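PDB 2W40: glycerol kinase, putative from Plasmodium falciparum, which probably catalyses the ATP-dependent phosphorylation of glycerol to sn-glycerol 3-phosphate, the step by which glycerol enters metabolism. Local coordinates for residues Q11-T16 against A102-D107; I79-Q84 against T169-N174; N135-A140 against P358-D363. All coordinates share one frame; numbering follows the deposited sequence.

Contact 1: residues Q11-T16 against A102-D107; sequences QSTQST and AIVWLD. With EDO (1,2-ethanediol), chain B.
Val104 opens the contact: its CG1 methyl lies 4.1 Å from CG2 of Thr13, a loose apolar touch at the base of a type I beta turn that runs from Val104 to Asp107. The turn is closed by the backbone bond from Asp107 N to Val104 O.

Trp105, next along the turn, makes the polar link. Its indole NE1 donates to Thr13 OG1 over 2.9 Å, and the bond is nearly straight (166° at the hydrogen), with the hydroxyl oxygen at the ring edge and in the ring plane. With its OG1 beside its own backbone N (chi1 -55°), Thr13 offers the hydroxyl to the indole while CG2, opposite the backbone N, lies beside the indole nitrogen and faces Val104 and Leu106.

Leu106 follows, its CD1 methyl 4.4 Å from Thr13 CG2, and its CG rests over one face of the Trp105 ring near the rim. Its backbone O accepts a 2.6 Å hydrogen bond from O2 of an ethanediol, probably a crystallisation additive.

Thr13 belongs to the turn joining strands 3-11 and 15-21, a hairpin characteristic of the nucleotide-binding sugar kinase/Hsp70/actin fold. Thr270, which binds ADP in another structure of this protein (no nucleotide is bound to this chain), lies close to Thr13, and bound glycerol close to Trp105.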
# COMPACT_ATOMS: atom_id res chain seq x y z
N GLN C 11 23.23 2.20 21.45
CA GLN C 11 22.47 3.35 21.06
C GLN C 11 22.04 3.06 19.61
O GLN C 11 22.80 3.28 18.66
CB GLN C 11 23.31 4.65 21.20
CG GLN C 11 22.49 5.94 21.26
CD GLN C 11 21.51 6.05 20.08
OE1 GLN C 11 21.90 6.35 18.96
NE2 GLN C 11 20.26 5.62 20.32
N SER C 12 20.87 2.46 19.49
CA SER C 12 20.38 1.93 18.23
C SER C 12 19.52 2.95 17.51
O SER C 12 19.27 4.08 17.99
CB SER C 12 19.67 0.58 18.50
OG SER C 12 19.46 -0.11 17.30
N THR C 13 19.09 2.59 16.30
CA THR C 13 18.33 3.59 15.47
C THR C 13 17.03 3.99 16.15
O THR C 13 16.70 5.17 16.17
CB THR C 13 18.01 3.03 14.10
OG1 THR C 13 19.26 2.61 13.50
CG2 THR C 13 17.45 4.10 13.18
N GLN C 14 16.25 3.02 16.62
CA GLN C 14 14.88 3.30 17.17
C GLN C 14 14.80 3.50 18.69
O GLN C 14 13.81 3.97 19.18
CB GLN C 14 13.90 2.20 16.71
CG GLN C 14 13.73 2.15 15.16
CD GLN C 14 12.95 1.01 14.69
OE1 GLN C 14 13.51 -0.01 14.29
NE2 GLN C 14 11.66 1.13 14.79
N SER C 15 15.84 3.01 19.40
CA SER C 15 15.88 3.04 20.84
C SER C 15 17.33 2.93 21.33
O SER C 15 18.24 2.65 20.61
CB SER C 15 15.05 1.93 21.47
OG SER C 15 15.68 0.65 21.33
N THR C 16 17.48 3.28 22.60
CA THR C 16 18.73 3.18 23.32
C THR C 16 18.51 2.02 24.29
O THR C 16 17.51 2.03 25.04
CB THR C 16 19.07 4.50 24.04
OG1 THR C 16 19.16 5.60 23.09
CG2 THR C 16 20.38 4.36 24.85
N ALA C 102 20.53 15.26 14.91
CA ALA C 102 21.22 14.18 14.22
C ALA C 102 20.48 13.95 12.87
O ALA C 102 19.30 13.85 12.84
CB ALA C 102 21.25 12.88 15.07
N ILE C 103 21.24 13.78 11.76
CA ILE C 103 20.73 13.32 10.51
C ILE C 103 21.11 11.84 10.38
O ILE C 103 22.30 11.47 10.43
CB ILE C 103 21.27 14.09 9.30
CG1 ILE C 103 20.86 15.60 9.42
CG2 ILE C 103 20.63 13.52 8.01
CD1 ILE C 103 21.41 16.51 8.32
N VAL C 104 20.05 11.01 10.34
CA VAL C 104 20.18 9.55 10.53
C VAL C 104 20.69 8.93 9.24
O VAL C 104 20.52 9.49 8.10
CB VAL C 104 18.83 8.95 11.05
CG1 VAL C 104 18.87 7.48 11.36
CG2 VAL C 104 18.40 9.66 12.35
N TRP C 105 21.25 7.75 9.38
CA TRP C 105 21.74 6.95 8.21
C TRP C 105 20.64 6.80 7.14
O TRP C 105 20.94 6.64 6.00
CB TRP C 105 22.36 5.64 8.72
CG TRP C 105 21.43 4.72 9.42
CD1 TRP C 105 21.21 4.67 10.76
CD2 TRP C 105 20.67 3.62 8.84
NE1 TRP C 105 20.36 3.62 11.07
CE2 TRP C 105 20.01 2.97 9.92
CE3 TRP C 105 20.58 3.06 7.56
CZ2 TRP C 105 19.15 1.82 9.70
CZ3 TRP C 105 19.80 1.95 7.35
CH2 TRP C 105 19.08 1.34 8.42
N LEU C 106 19.42 6.60 7.57
CA LEU C 106 18.22 6.43 6.71
C LEU C 106 17.76 7.69 5.94
O LEU C 106 16.93 7.58 5.02
CB LEU C 106 17.05 5.89 7.53
CG LEU C 106 17.06 4.40 7.88
CD1 LEU C 106 15.98 4.08 8.99
CD2 LEU C 106 16.85 3.52 6.55
N ASP C 107 18.30 8.85 6.30
CA ASP C 107 17.94 10.11 5.64
C ASP C 107 18.44 10.04 4.20
O ASP C 107 19.54 9.62 3.94
CB ASP C 107 18.60 11.29 6.39
CG ASP C 107 18.16 12.66 5.89
OD1 ASP C 107 17.30 13.31 6.54
OD2 ASP C 107 18.71 13.02 4.83
C1 EDO B . 12.28 9.91 5.57
O1 EDO B . 10.99 10.26 4.73
C2 EDO B . 13.37 8.77 5.31
O2 EDO B . 14.62 8.72 4.48

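Contact 2: residues I79-Q84 against T169-N174; sequences IGITNQ and TWLIFN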
# COMPACT_ATOMS: atom_id res chain seq x y z
N ILE C 79 32.80 0.09 30.60
CA ILE C 79 31.67 0.44 29.73
C ILE C 79 32.12 0.21 28.30
O ILE C 79 33.19 0.67 27.91
CB ILE C 79 31.20 1.92 29.94
CG1 ILE C 79 30.72 2.10 31.36
CG2 ILE C 79 30.22 2.32 28.86
CD1 ILE C 79 30.62 3.65 31.74
N GLY C 80 31.33 -0.51 27.51
CA GLY C 80 31.50 -0.58 26.04
C GLY C 80 30.31 0.14 25.36
O GLY C 80 29.18 0.15 25.86
N ILE C 81 30.64 0.81 24.25
CA ILE C 81 29.71 1.61 23.51
C ILE C 81 29.59 1.07 22.09
O ILE C 81 30.60 0.81 21.41
CB ILE C 81 30.15 3.08 23.47
CG1 ILE C 81 29.99 3.63 24.89
CG2 ILE C 81 29.32 3.87 22.44
CD1 ILE C 81 30.37 5.05 25.12
N THR C 82 28.34 0.87 21.63
CA THR C 82 28.08 0.59 20.24
C THR C 82 26.87 1.33 19.78
O THR C 82 26.07 1.79 20.60
CB THR C 82 27.99 -0.97 20.02
OG1 THR C 82 28.06 -1.24 18.64
CG2 THR C 82 26.77 -1.59 20.68
N ASN C 83 26.74 1.51 18.48
CA ASN C 83 25.79 2.52 17.99
C ASN C 83 25.42 2.36 16.56
O ASN C 83 26.19 1.83 15.77
CB ASN C 83 26.50 3.90 18.07
CG ASN C 83 27.81 3.91 17.24
OD1 ASN C 83 28.82 3.30 17.66
ND2 ASN C 83 27.83 4.72 16.09
N GLN C 84 24.22 2.82 16.23
CA GLN C 84 23.79 3.05 14.87
C GLN C 84 24.90 3.90 14.18
O GLN C 84 25.33 4.96 14.72
CB GLN C 84 22.46 3.83 14.88
CG GLN C 84 22.42 5.07 15.75
CD GLN C 84 21.36 6.11 15.36
OE1 GLN C 84 21.03 6.25 14.18
NE2 GLN C 84 20.92 6.90 16.34
N THR C 169 30.89 9.03 19.11
CA THR C 169 31.59 10.24 19.49
C THR C 169 30.74 11.14 20.40
O THR C 169 31.24 11.72 21.42
CB THR C 169 32.08 10.97 18.25
OG1 THR C 169 32.84 10.07 17.46
CG2 THR C 169 32.98 12.21 18.64
N TRP C 170 29.46 11.25 20.06
CA TRP C 170 28.51 12.06 20.81
C TRP C 170 28.39 11.47 22.29
O TRP C 170 28.44 12.22 23.29
CB TRP C 170 27.19 12.08 20.07
CG TRP C 170 26.05 12.77 20.73
CD1 TRP C 170 24.86 12.20 21.12
CD2 TRP C 170 25.97 14.17 21.14
NE1 TRP C 170 24.02 13.16 21.70
CE2 TRP C 170 24.68 14.35 21.76
CE3 TRP C 170 26.86 15.24 21.05
CZ2 TRP C 170 24.24 15.60 22.23
CZ3 TRP C 170 26.45 16.47 21.52
CH2 TRP C 170 25.14 16.66 22.11
N LEU C 171 28.17 10.19 22.39
CA LEU C 171 28.00 9.57 23.70
C LEU C 171 29.25 9.74 24.55
O LEU C 171 29.18 10.08 25.71
CB LEU C 171 27.61 8.10 23.50
CG LEU C 171 26.17 7.72 23.39
CD1 LEU C 171 25.30 8.66 22.57
CD2 LEU C 171 25.95 6.22 23.12
N ILE C 172 30.42 9.49 23.98
CA ILE C 172 31.67 9.55 24.74
C ILE C 172 31.95 11.01 25.15
O ILE C 172 32.28 11.29 26.32
CB ILE C 172 32.87 8.97 23.87
CG1 ILE C 172 32.70 7.41 23.63
CG2 ILE C 172 34.22 9.39 24.51
CD1 ILE C 172 33.73 6.90 22.56
N PHE C 173 31.68 11.95 24.25
CA PHE C 173 31.87 13.37 24.55
C PHE C 173 31.02 13.77 25.74
O PHE C 173 31.52 14.44 26.67
CB PHE C 173 31.50 14.16 23.31
CG PHE C 173 31.58 15.62 23.47
CD1 PHE C 173 32.77 16.27 23.11
CD2 PHE C 173 30.53 16.32 24.08
CE1 PHE C 173 32.87 17.66 23.30
CE2 PHE C 173 30.62 17.76 24.21
CZ PHE C 173 31.77 18.39 23.81
N ASN C 174 29.76 13.37 25.77
CA ASN C 174 28.93 13.75 26.88
C ASN C 174 29.30 13.04 28.16
O ASN C 174 29.37 13.63 29.20
CB ASN C 174 27.47 13.56 26.53
CG ASN C 174 26.95 14.58 25.57
OD1 ASN C 174 26.74 14.33 24.39
ND2 ASN C 174 26.66 15.71 26.08
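Ile81 carries the strand side of this contact and meets the helix through two separate branches. Its CD1 methyl reaches CG1 of Ile172 at 3.6 Å, whereas its CG2 methyl faces CD2 of Leu171 at a looser 4.2 Å. The division follows from the first torsion: with chi1 at -69°, CG1 stands beside the backbone N and carries CD1 to Ile172, and CG2, opposite the backbone N, is left for Leu171. Ile81 therefore sits against two consecutive residues of the helix, and no hydrogen bond crosses between the segments.

Leu171 points from the helix toward the strand, and the closest backbone approach is here, with the CA atoms of Ile81 and Leu171 8.1 Å apart. Only its CD2 branch comes within 4.2 Å of Ile81. Ile172 starts from a less direct position on the helix, but its CG1 methylene still reaches the end of the Ile81 side chain. All three side chains are buried, and the touching atoms are all aliphatic carbons.

The strand containing Ile81 is a central member of the mixed sheet of the N-terminal domain, lying between strands 3-11 and 241-247 and parallel to both. Helix 167-176 packs on one face of that sheet, where Leu175 also touches Ile81 and Leu171 extends onto Ile9 and Gln11 of strand 3-11. Thr82, directed away from the helix, instead hydrogen-bonds through OG1 to Ile246 O of the other neighbouring strand. Beyond the helix, Trp170 and Leu171 lean on Met53 of helix 49-70, and Trp170 and Phe173 each meet Trp91 edge-to-face.

Contact 3: residues N135-A140 against P358-D363; sequences NTYFSA and PRWRSD
Tyr137 and Trp360 form the centre of the contact. The CH2 atom of the Trp360 indole lies 3.7 Å from Tyr137 CD2, and CD2 sits at the edge of the indole, near its plane. The two side chains meet at a slant, without stacking. The CB atom of Asn135 also touches the same indole, more loosely, 4.2 Å from Trp360 CE3. A separate van der Waals touch lies to one side, where the CG2 methyl of Thr136 meets Ser362 CB at 3.9 Å. No hydrogen bond joins the two segments.

Both loops are shaped by bonds of their own. Asn135 OD1 accepts from two successive backbone amides, Tyr137 N and Phe138 N, each at 2.9 Å. The first makes an Asx turn, with its donor above the carbonyl plane; the second, nearly straight at 172°, completes an Asx motif. The amide oxygen thus fixes the backbone that carries Tyr137, whose CG lies opposite the backbone N (chi1 174°), so that the ring passes the indole, touching it with CD2, and carries its hydroxyl on to the glycerol. In the other loop Arg361 grips Asp363 side-on: NE donates to OD1 at 2.7 Å and NH2 to OD2 at 2.9 Å, the first using the syn lone pair of OD1. This salt bridge spans Ser362.

Farther out, Tyr137 OH hydrogen-bonds to O3 of the bound glycerol, and Trp360 NE1 donates to Gly288 O. The loop 135-140 lies between helices 123-130 and 140-149, and the loop 358-363 between strands 347-349 and 366-371, so the contact links the N-terminal and C-terminal halves of the kinase. Ile290 of strand 290-295 touches Tyr137 and Trp360 alike, and Glu111 of helix 111-118 packs against Ser362.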
# COMPACT_ATOMS: atom_id res chain seq x y z
N ASN C 135 27.15 7.90 -1.84
CA ASN C 135 25.81 7.45 -1.59
C ASN C 135 25.12 8.38 -0.60
O ASN C 135 25.74 9.29 -0.08
CB ASN C 135 25.84 5.97 -1.14
CG ASN C 135 26.63 5.76 0.12
OD1 ASN C 135 26.49 6.59 1.11
ND2 ASN C 135 27.42 4.65 0.18
N THR C 136 23.85 8.12 -0.35
CA THR C 136 23.06 8.93 0.57
C THR C 136 23.18 8.49 2.02
O THR C 136 22.57 9.11 2.92
CB THR C 136 21.56 8.97 0.23
OG1 THR C 136 21.10 7.64 0.33
CG2 THR C 136 21.33 9.48 -1.23
N TYR C 137 23.94 7.40 2.20
CA TYR C 137 23.92 6.52 3.41
C TYR C 137 25.03 6.97 4.42
O TYR C 137 24.75 7.13 5.64
CB TYR C 137 24.17 5.10 2.89
CG TYR C 137 24.34 4.00 3.92
CD1 TYR C 137 23.66 4.02 5.16
CD2 TYR C 137 25.04 2.90 3.58
CE1 TYR C 137 23.82 2.90 6.07
CE2 TYR C 137 25.23 1.86 4.47
CZ TYR C 137 24.57 1.84 5.68
OH TYR C 137 24.77 0.74 6.52
N PHE C 138 26.28 7.10 3.92
CA PHE C 138 27.43 7.55 4.73
C PHE C 138 27.33 8.96 5.24
O PHE C 138 26.48 9.67 4.82
CB PHE C 138 28.71 7.22 4.03
CG PHE C 138 29.13 5.76 4.14
CD1 PHE C 138 28.23 4.74 4.40
CD2 PHE C 138 30.48 5.45 4.08
CE1 PHE C 138 28.68 3.40 4.54
CE2 PHE C 138 30.94 4.13 4.19
CZ PHE C 138 30.01 3.11 4.37
N SER C 139 28.17 9.35 6.19
CA SER C 139 27.98 10.64 6.88
C SER C 139 28.26 11.84 5.97
O SER C 139 27.64 12.92 6.17
CB SER C 139 28.90 10.75 8.10
OG SER C 139 28.71 9.68 8.97
N ALA C 140 29.22 11.66 5.05
CA ALA C 140 29.88 12.84 4.39
C ALA C 140 28.86 13.77 3.70
O ALA C 140 28.94 14.99 3.85
CB ALA C 140 30.90 12.41 3.36
N PRO C 358 22.34 -4.38 -3.31
CA PRO C 358 23.53 -4.04 -4.16
C PRO C 358 23.25 -3.04 -5.28
O PRO C 358 24.19 -2.66 -6.02
CB PRO C 358 23.90 -5.37 -4.80
CG PRO C 358 22.65 -6.11 -4.98
CD PRO C 358 21.71 -5.62 -3.85
N ARG C 359 21.98 -2.63 -5.43
CA ARG C 359 21.59 -1.76 -6.59
C ARG C 359 21.88 -0.27 -6.41
O ARG C 359 22.06 0.45 -7.40
CB ARG C 359 20.13 -1.98 -6.96
CG ARG C 359 19.76 -3.47 -7.20
CD ARG C 359 18.38 -3.56 -7.77
NE ARG C 359 17.88 -4.95 -7.94
CZ ARG C 359 17.22 -5.43 -8.95
NH1 ARG C 359 17.05 -4.67 -10.04
NH2 ARG C 359 16.73 -6.65 -8.90
N TRP C 360 21.81 0.18 -5.16
CA TRP C 360 22.16 1.56 -4.83
C TRP C 360 21.35 2.54 -5.74
O TRP C 360 21.90 3.32 -6.52
CB TRP C 360 23.65 1.82 -4.93
CG TRP C 360 24.35 1.04 -3.82
CD1 TRP C 360 25.09 -0.16 -3.97
CD2 TRP C 360 24.34 1.31 -2.40
NE1 TRP C 360 25.54 -0.58 -2.76
CE2 TRP C 360 25.03 0.24 -1.77
CE3 TRP C 360 23.77 2.30 -1.59
CZ2 TRP C 360 25.21 0.19 -0.41
CZ3 TRP C 360 23.94 2.24 -0.25
CH2 TRP C 360 24.66 1.20 0.34
N ARG C 361 20.03 2.53 -5.54
CA ARG C 361 19.14 3.40 -6.29
C ARG C 361 18.40 4.29 -5.30
O ARG C 361 17.39 3.92 -4.75
CB ARG C 361 18.20 2.50 -7.10
CG ARG C 361 18.88 1.88 -8.24
CD ARG C 361 19.28 2.88 -9.38
NE ARG C 361 18.09 3.51 -9.98
CZ ARG C 361 17.45 3.06 -11.07
NH1 ARG C 361 17.84 1.98 -11.73
NH2 ARG C 361 16.37 3.70 -11.46
N SER C 362 18.89 5.50 -5.13
CA SER C 362 18.30 6.42 -4.16
C SER C 362 16.96 7.01 -4.71
O SER C 362 16.27 7.64 -3.97
CB SER C 362 19.26 7.68 -3.96
OG SER C 362 19.57 8.32 -5.21
N ASP C 363 16.74 6.87 -6.03
CA ASP C 363 15.47 7.25 -6.71
C ASP C 363 14.32 6.26 -6.50
O ASP C 363 13.16 6.58 -6.74
CB ASP C 363 15.70 7.49 -8.19
CG ASP C 363 16.28 6.31 -8.91
OD1 ASP C 363 17.08 5.50 -8.39
OD2 ASP C 363 16.01 6.29 -10.15

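In the fold
Contacts 1 and 2 share the N-terminal sheet and touch directly: Gln11 OE1 lies 2.9 Å from Gln84 NE2, a probable hydrogen bond, and Gln11 CB is 3.6 Å from Leu171 CD2. Their centres are 13 Å apart. Contacts 1 and 3 meet at the glycerol, where Trp105 CE3 packs 3.6 Å from Tyr137 CE1. The side chains of Trp105 and Tyr137 come within about 4 and 3 Å of the ligand, nearest atoms. Contact 3 alone joins the N-terminal and C-terminal parts of the kinase. Contact 2 lies away from the ADP and glycerol sites, the side chain of Ile81 about 12 Å from glycerol, and its nearest atoms are about 8 Å from those of contact 3.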